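Local coordinates for INSIG protein homolog (Mycobacterium vanbaalenii PYR-1, PDB 4XU6) that binds diacylglycerol in the membrane as a homotrimeric bacterial relative of the Insig sterol sensors, at residues T115-G128 with Y168-E180. Numbering follows the deposited sequence.
Sequences TWCVLGDGPGAAAG and YFAFGVVAALLGE. Unlike the reference sequence in segment 115-128: Ala-127 (reference Cys). With TDA (N-tridecanoic acid), chain E; BOG (octyl beta-D-glucopyranoside), chain D; TDA (N-tridecanoic acid), chain F.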
loop_
_atom_site.group_PDB
_atom_site.type_symbol
_atom_site.label_atom_id
_atom_site.label_comp_id
_atom_site.label_asym_id
_atom_site.label_seq_id
_atom_site.Cartn_x
_atom_site.Cartn_y
_atom_site.Cartn_z
ATOM N N THR A 115 8.084 0.920 -5.314
ATOM C CA THR A 115 9.031 -0.185 -5.122
ATOM C C THR A 115 10.422 0.191 -5.631
ATOM O O THR A 115 11.420 0.015 -4.930
ATOM C CB THR A 115 8.529 -1.471 -5.833
ATOM O OG1 THR A 115 7.242 -1.805 -5.321
ATOM C CG2 THR A 115 9.478 -2.650 -5.585
ATOM N N TRP A 116 10.486 0.735 -6.843
ATOM C CA TRP A 116 11.765 1.145 -7.401
ATOM C C TRP A 116 12.398 2.309 -6.623
ATOM O O TRP A 116 13.609 2.306 -6.369
ATOM C CB TRP A 116 11.645 1.510 -8.886
ATOM C CG TRP A 116 12.980 1.919 -9.426
ATOM C CD1 TRP A 116 14.039 1.101 -9.720
ATOM C CD2 TRP A 116 13.425 3.257 -9.671
ATOM N NE1 TRP A 116 15.115 1.857 -10.144
ATOM C CE2 TRP A 116 14.761 3.183 -10.126
ATOM C CE3 TRP A 116 12.825 4.514 -9.548
ATOM C CZ2 TRP A 116 15.501 4.322 -10.468
ATOM C CZ3 TRP A 116 13.556 5.642 -9.897
ATOM C CH2 TRP A 116 14.879 5.539 -10.344
ATOM N N CYS A 117 11.596 3.305 -6.250
ATOM C CA CYS A 117 12.143 4.439 -5.485
ATOM C C CYS A 117 12.767 3.994 -4.166
ATOM O O CYS A 117 13.814 4.505 -3.758
ATOM C CB CYS A 117 11.065 5.485 -5.212
ATOM S SG CYS A 117 10.608 6.437 -6.672
ATOM N N VAL A 118 12.128 3.034 -3.507
ATOM C CA VAL A 118 12.601 2.575 -2.204
ATOM C C VAL A 118 13.832 1.664 -2.327
ATOM O O VAL A 118 14.781 1.771 -1.542
ATOM C CB VAL A 118 11.482 1.834 -1.431
ATOM C CG1 VAL A 118 12.019 1.230 -0.128
ATOM C CG2 VAL A 118 10.314 2.777 -1.144
ATOM N N LEU A 119 13.824 0.788 -3.329
ATOM C CA LEU A 119 14.757 -0.340 -3.355
ATOM C C LEU A 119 15.694 -0.386 -4.553
ATOM O O LEU A 119 16.742 -1.039 -4.501
ATOM C CB LEU A 119 13.966 -1.652 -3.345
ATOM C CG LEU A 119 13.065 -1.922 -2.152
ATOM C CD1 LEU A 119 12.293 -3.192 -2.426
ATOM C CD2 LEU A 119 13.891 -2.060 -0.888
ATOM N N GLY A 120 15.322 0.281 -5.636
ATOM C CA GLY A 120 16.028 0.082 -6.890
ATOM C C GLY A 120 17.129 1.085 -7.177
ATOM O O GLY A 120 17.264 2.103 -6.491
ATOM N N ASP A 121 17.930 0.781 -8.195
ATOM C CA ASP A 121 18.883 1.751 -8.721
ATOM C C ASP A 121 18.742 1.809 -10.240
ATOM O O ASP A 121 17.802 1.237 -10.792
ATOM C CB ASP A 121 20.316 1.433 -8.269
ATOM C CG ASP A 121 20.797 0.051 -8.710
ATOM O OD1 ASP A 121 20.018 -0.724 -9.301
ATOM O OD2 ASP A 121 21.972 -0.274 -8.447
ATOM N N GLY A 122 19.654 2.501 -10.917
ATOM C CA GLY A 122 19.585 2.604 -12.368
ATOM C C GLY A 122 19.613 1.262 -13.093
ATOM O O GLY A 122 18.733 0.971 -13.879
ATOM N N PRO A 123 20.647 0.443 -12.841
ATOM C CA PRO A 123 20.682 -0.885 -13.467
ATOM C C PRO A 123 19.464 -1.752 -13.118
ATOM O O PRO A 123 19.024 -2.526 -13.962
ATOM C CB PRO A 123 21.951 -1.501 -12.887
ATOM C CG PRO A 123 22.864 -0.293 -12.697
ATOM C CD PRO A 123 21.930 0.787 -12.202
ATOM N N GLY A 124 18.939 -1.622 -11.901
ATOM C CA GLY A 124 17.725 -2.334 -11.517
ATOM C C GLY A 124 16.532 -1.940 -12.368
ATOM O O GLY A 124 15.724 -2.783 -12.765
ATOM N N ALA A 125 16.411 -0.651 -12.660
ATOM C CA ALA A 125 15.362 -0.192 -13.554
ATOM C C ALA A 125 15.572 -0.746 -14.963
ATOM O O ALA A 125 14.613 -1.038 -15.664
ATOM C CB ALA A 125 15.296 1.324 -13.576
ATOM N N ALA A 126 16.832 -0.880 -15.376
ATOM C CA ALA A 126 17.139 -1.420 -16.699
ATOM C C ALA A 126 16.636 -2.861 -16.814
ATOM O O ALA A 126 15.995 -3.232 -17.793
ATOM C CB ALA A 126 18.647 -1.344 -16.976
ATOM N N ALA A 127 16.939 -3.664 -15.801
ATOM C CA ALA A 127 16.450 -5.038 -15.726
ATOM C C ALA A 127 14.922 -5.032 -15.714
ATOM O O ALA A 127 14.278 -5.843 -16.386
ATOM C CB ALA A 127 17.001 -5.723 -14.475
ATOM N N GLY A 128 14.350 -4.100 -14.957
ATOM C CA GLY A 128 12.907 -3.911 -14.945
ATOM C C GLY A 128 12.317 -3.673 -16.329
ATOM O O GLY A 128 11.304 -4.270 -16.685
ATOM N N TYR A 168 5.576 -6.585 -14.233
ATOM C CA TYR A 168 6.857 -7.178 -14.619
ATOM C C TYR A 168 8.015 -6.236 -14.301
ATOM O O TYR A 168 9.083 -6.678 -13.880
ATOM C CB TYR A 168 6.866 -7.550 -16.110
ATOM C CG TYR A 168 6.245 -8.906 -16.424
ATOM C CD1 TYR A 168 6.898 -10.085 -16.068
ATOM C CD2 TYR A 168 5.019 -9.006 -17.084
ATOM C CE1 TYR A 168 6.345 -11.334 -16.352
ATOM C CE2 TYR A 168 4.449 -10.267 -17.380
ATOM C CZ TYR A 168 5.133 -11.424 -17.001
ATOM O OH TYR A 168 4.610 -12.679 -17.271
ATOM N N PHE A 169 7.807 -4.935 -14.492
ATOM C CA PHE A 169 8.866 -3.974 -14.173
ATOM C C PHE A 169 9.304 -4.101 -12.708
ATOM O O PHE A 169 10.490 -4.199 -12.414
ATOM C CB PHE A 169 8.422 -2.537 -14.470
ATOM C CG PHE A 169 9.434 -1.499 -14.038
ATOM C CD1 PHE A 169 10.503 -1.164 -14.867
ATOM C CD2 PHE A 169 9.338 -0.895 -12.787
ATOM C CE1 PHE A 169 11.453 -0.218 -14.458
ATOM C CE2 PHE A 169 10.272 0.052 -12.374
ATOM C CZ PHE A 169 11.336 0.387 -13.209
ATOM N N ALA A 170 8.336 -4.108 -11.794
ATOM C CA ALA A 170 8.628 -4.259 -10.370
ATOM C C ALA A 170 9.318 -5.590 -10.089
ATOM O O ALA A 170 10.243 -5.651 -9.298
ATOM C CB ALA A 170 7.339 -4.129 -9.531
ATOM N N PHE A 171 8.853 -6.653 -10.736
ATOM C CA PHE A 171 9.508 -7.959 -10.659
ATOM C C PHE A 171 11.002 -7.864 -11.044
ATOM O O PHE A 171 11.874 -8.325 -10.300
ATOM C CB PHE A 171 8.730 -8.960 -11.542
ATOM C CG PHE A 171 9.464 -10.259 -11.820
ATOM C CD1 PHE A 171 10.043 -11.001 -10.794
ATOM C CD2 PHE A 171 9.541 -10.741 -13.121
ATOM C CE1 PHE A 171 10.712 -12.204 -11.067
ATOM C CE2 PHE A 171 10.197 -11.941 -13.410
ATOM C CZ PHE A 171 10.771 -12.678 -12.389
ATOM N N GLY A 172 11.298 -7.255 -12.188
ATOM C CA GLY A 172 12.686 -7.095 -12.608
ATOM C C GLY A 172 13.550 -6.302 -11.629
ATOM O O GLY A 172 14.698 -6.668 -11.349
ATOM N N VAL A 173 13.011 -5.202 -11.109
ATOM C CA VAL A 173 13.728 -4.423 -10.101
ATOM C C VAL A 173 14.101 -5.276 -8.882
ATOM O O VAL A 173 15.230 -5.219 -8.372
ATOM C CB VAL A 173 12.887 -3.214 -9.637
ATOM C CG1 VAL A 173 13.535 -2.537 -8.426
ATOM C CG2 VAL A 173 12.704 -2.225 -10.779
ATOM N N VAL A 174 13.146 -6.070 -8.411
ATOM C CA VAL A 174 13.381 -6.877 -7.223
ATOM C C VAL A 174 14.301 -8.079 -7.516
ATOM O O VAL A 174 15.133 -8.431 -6.689
ATOM C CB VAL A 174 12.047 -7.286 -6.546
ATOM C CG1 VAL A 174 12.287 -8.286 -5.424
ATOM C CG2 VAL A 174 11.342 -6.023 -6.014
ATOM N N ALA A 175 14.166 -8.688 -8.694
ATOM C CA ALA A 175 15.047 -9.796 -9.078
ATOM C C ALA A 175 16.491 -9.321 -9.143
ATOM O O ALA A 175 17.408 -10.030 -8.726
ATOM C CB ALA A 175 14.617 -10.378 -10.431
ATOM N N ALA A 176 16.682 -8.115 -9.667
ATOM C CA ALA A 176 18.005 -7.499 -9.747
ATOM C C ALA A 176 18.566 -7.321 -8.347
ATOM O O ALA A 176 19.736 -7.598 -8.095
ATOM C CB ALA A 176 17.915 -6.144 -10.459
ATOM N N LEU A 177 17.723 -6.845 -7.432
ATOM C CA LEU A 177 18.133 -6.656 -6.047
ATOM C C LEU A 177 18.507 -7.990 -5.403
ATOM O O LEU A 177 19.450 -8.059 -4.600
ATOM C CB LEU A 177 17.011 -5.976 -5.254
ATOM C CG LEU A 177 17.184 -5.778 -3.750
ATOM C CD1 LEU A 177 18.046 -4.584 -3.511
ATOM C CD2 LEU A 177 15.825 -5.575 -3.101
ATOM N N LEU A 178 17.774 -9.047 -5.750
ATOM C CA LEU A 178 18.089 -10.375 -5.222
ATOM C C LEU A 178 19.467 -10.852 -5.698
ATOM O O LEU A 178 20.185 -11.505 -4.951
ATOM C CB LEU A 178 17.021 -11.391 -5.620
ATOM C CG LEU A 178 15.674 -11.212 -4.921
ATOM C CD1 LEU A 178 14.611 -12.124 -5.527
ATOM C CD2 LEU A 178 15.850 -11.494 -3.441
ATOM N N GLY A 179 19.818 -10.545 -6.940
ATOM C CA GLY A 179 21.152 -10.860 -7.445
ATOM C C GLY A 179 22.244 -10.129 -6.681
ATOM O O GLY A 179 23.269 -10.721 -6.331
ATOM N N GLU A 180 22.028 -8.843 -6.415
ATOM C CA GLU A 180 22.977 -8.069 -5.622
ATOM C C GLU A 180 23.116 -8.663 -4.227
ATOM O O GLU A 180 24.226 -8.766 -3.691
ATOM C CB GLU A 180 22.544 -6.602 -5.522
ATOM C CG GLU A 180 22.533 -5.864 -6.846
ATOM C CD GLU A 180 21.910 -4.489 -6.742
ATOM O OE1 GLU A 180 20.671 -4.400 -6.627
ATOM O OE2 GLU A 180 22.659 -3.492 -6.802
HETATM O O21 TDA E . -0.072 -12.503 -15.012
HETATM O O22 TDA E . 0.247 -14.463 -16.225
HETATM C C21 TDA E . 0.745 -13.623 -15.475
HETATM C C22 TDA E . 2.155 -13.795 -14.990
HETATM C C23 TDA E . 2.689 -12.511 -14.346
HETATM C C24 TDA E . 4.059 -12.740 -13.708
HETATM C C25 TDA E . 4.644 -11.435 -13.164
HETATM C C26 TDA E . 6.002 -11.643 -12.499
HETATM C C27 TDA E . 5.793 -12.430 -11.214
HETATM C C28 TDA E . 7.085 -12.657 -10.464
HETATM C C29 TDA E . 6.826 -13.580 -9.284
HETATM C C30 TDA E . 8.125 -13.746 -8.518
HETATM C C31 TDA E . 8.515 -12.427 -7.868
HETATM C C32 TDA E . 9.709 -12.612 -6.939
HETATM C C33 TDA E . 10.456 -11.299 -6.744
HETATM C C1 BOG D . 14.803 6.883 -0.420
HETATM O O1 BOG D . 13.455 6.443 -0.319
HETATM C C2 BOG D . 15.660 5.752 -0.957
HETATM O O2 BOG D . 15.462 4.553 -0.193
HETATM C C3 BOG D . 17.115 6.179 -0.897
HETATM O O3 BOG D . 17.920 5.174 -1.532
HETATM C C4 BOG D . 17.338 7.500 -1.625
HETATM O O4 BOG D . 18.458 8.180 -1.043
HETATM C C5 BOG D . 16.165 8.482 -1.644
HETATM O O5 BOG D . 14.866 7.943 -1.367
HETATM C C6 BOG D . 16.131 9.007 -3.065
HETATM O O6 BOG D . 16.489 7.952 -3.966
HETATM C "C1'" BOG D . 12.577 7.314 -1.029
HETATM C "C2'" BOG D . 11.166 7.049 -0.540
HETATM C "C3'" BOG D . 10.199 7.091 -1.705
HETATM C "C4'" BOG D . 8.990 6.222 -1.387
HETATM C "C5'" BOG D . 7.769 7.077 -1.081
HETATM C "C6'" BOG D . 6.728 6.275 -0.326
HETATM C "C7'" BOG D . 5.534 7.147 0.032
HETATM C "C8'" BOG D . 4.518 6.340 0.819
HETATM C C21 TDA F . 2.724 -16.989 -18.887
HETATM C C22 TDA F . 4.155 -16.742 -19.309
HETATM C C23 TDA F . 4.953 -16.049 -18.214
HETATM C C24 TDA F . 6.349 -15.702 -18.728
HETATM C C25 TDA F . 7.171 -14.955 -17.687
HETATM C C26 TDA F . 8.376 -14.261 -18.319
HETATM C C27 TDA F . 9.189 -15.241 -19.156
HETATM C C28 TDA F . 10.277 -14.522 -19.939
HETATM C C29 TDA F . 11.631 -15.145 -19.635
HETATM C C30 TDA F . 11.648 -16.615 -20.033
HETATM C C31 TDA F . 12.785 -17.336 -19.317
HETATM C C32 TDA F . 14.086 -16.550 -19.434
HETATM C C33 TDA F . 15.288 -17.423 -19.095
HETATM O O HOH W 1 19.708 -3.401 -8.764
#
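With CG anti to the backbone N in Trp-116 (chi1 -180°) and Phe-169 (chi1 175°), both rings point to the junction of helix 168-180 with the turn between helices 115-119 and 122-128. Trp-116 CB lies at the edge of the Phe-169 ring, 4.0 Å from CE2, the ring systems meeting obliquely. Val-173 packs against both from the flank: its CG2 sits over one face of Phe-169, toward the rim, and touches Trp-116 CD1 at 3.7 Å; its CG1 reaches Gly-120 CA. The indole's rotation is fixed by an almost straight hydrogen bond from NE1, in the indole plane, to Asp-121 O (2.8 Å), met from above the carbonyl plane and shared with Ala-125 N. The turn at Gly-120 and Asp-121 links two consecutive transmembrane helices, both packed on the last, 164-184. Axes of 122-128 and 168-180 pass 7.0 Å apart, permitted by glycine against glycine: Gly-128 CA lies 4.0 Å from Gly-172 CA, and Phe-169 CA makes a CH...O contact to Gly-128 O. Asp-121 OD1 N-caps helix 122-128 at Gly-124 N and shares a water with Glu-180 OE1, whose leg is short. Asp-121 OD2 and Glu-180 OE2 come within 3.7 Å; salt bridges of Asp-121 OD2 to Arg-64 and Glu-180 OE1 to Arg-71 probably ease the repulsion. On another side, Tyr-168 and Phe-171 each lay a ring face on tridecanoic acid, and Tyr-168 OH is hydrogen-bonded to Glu-139.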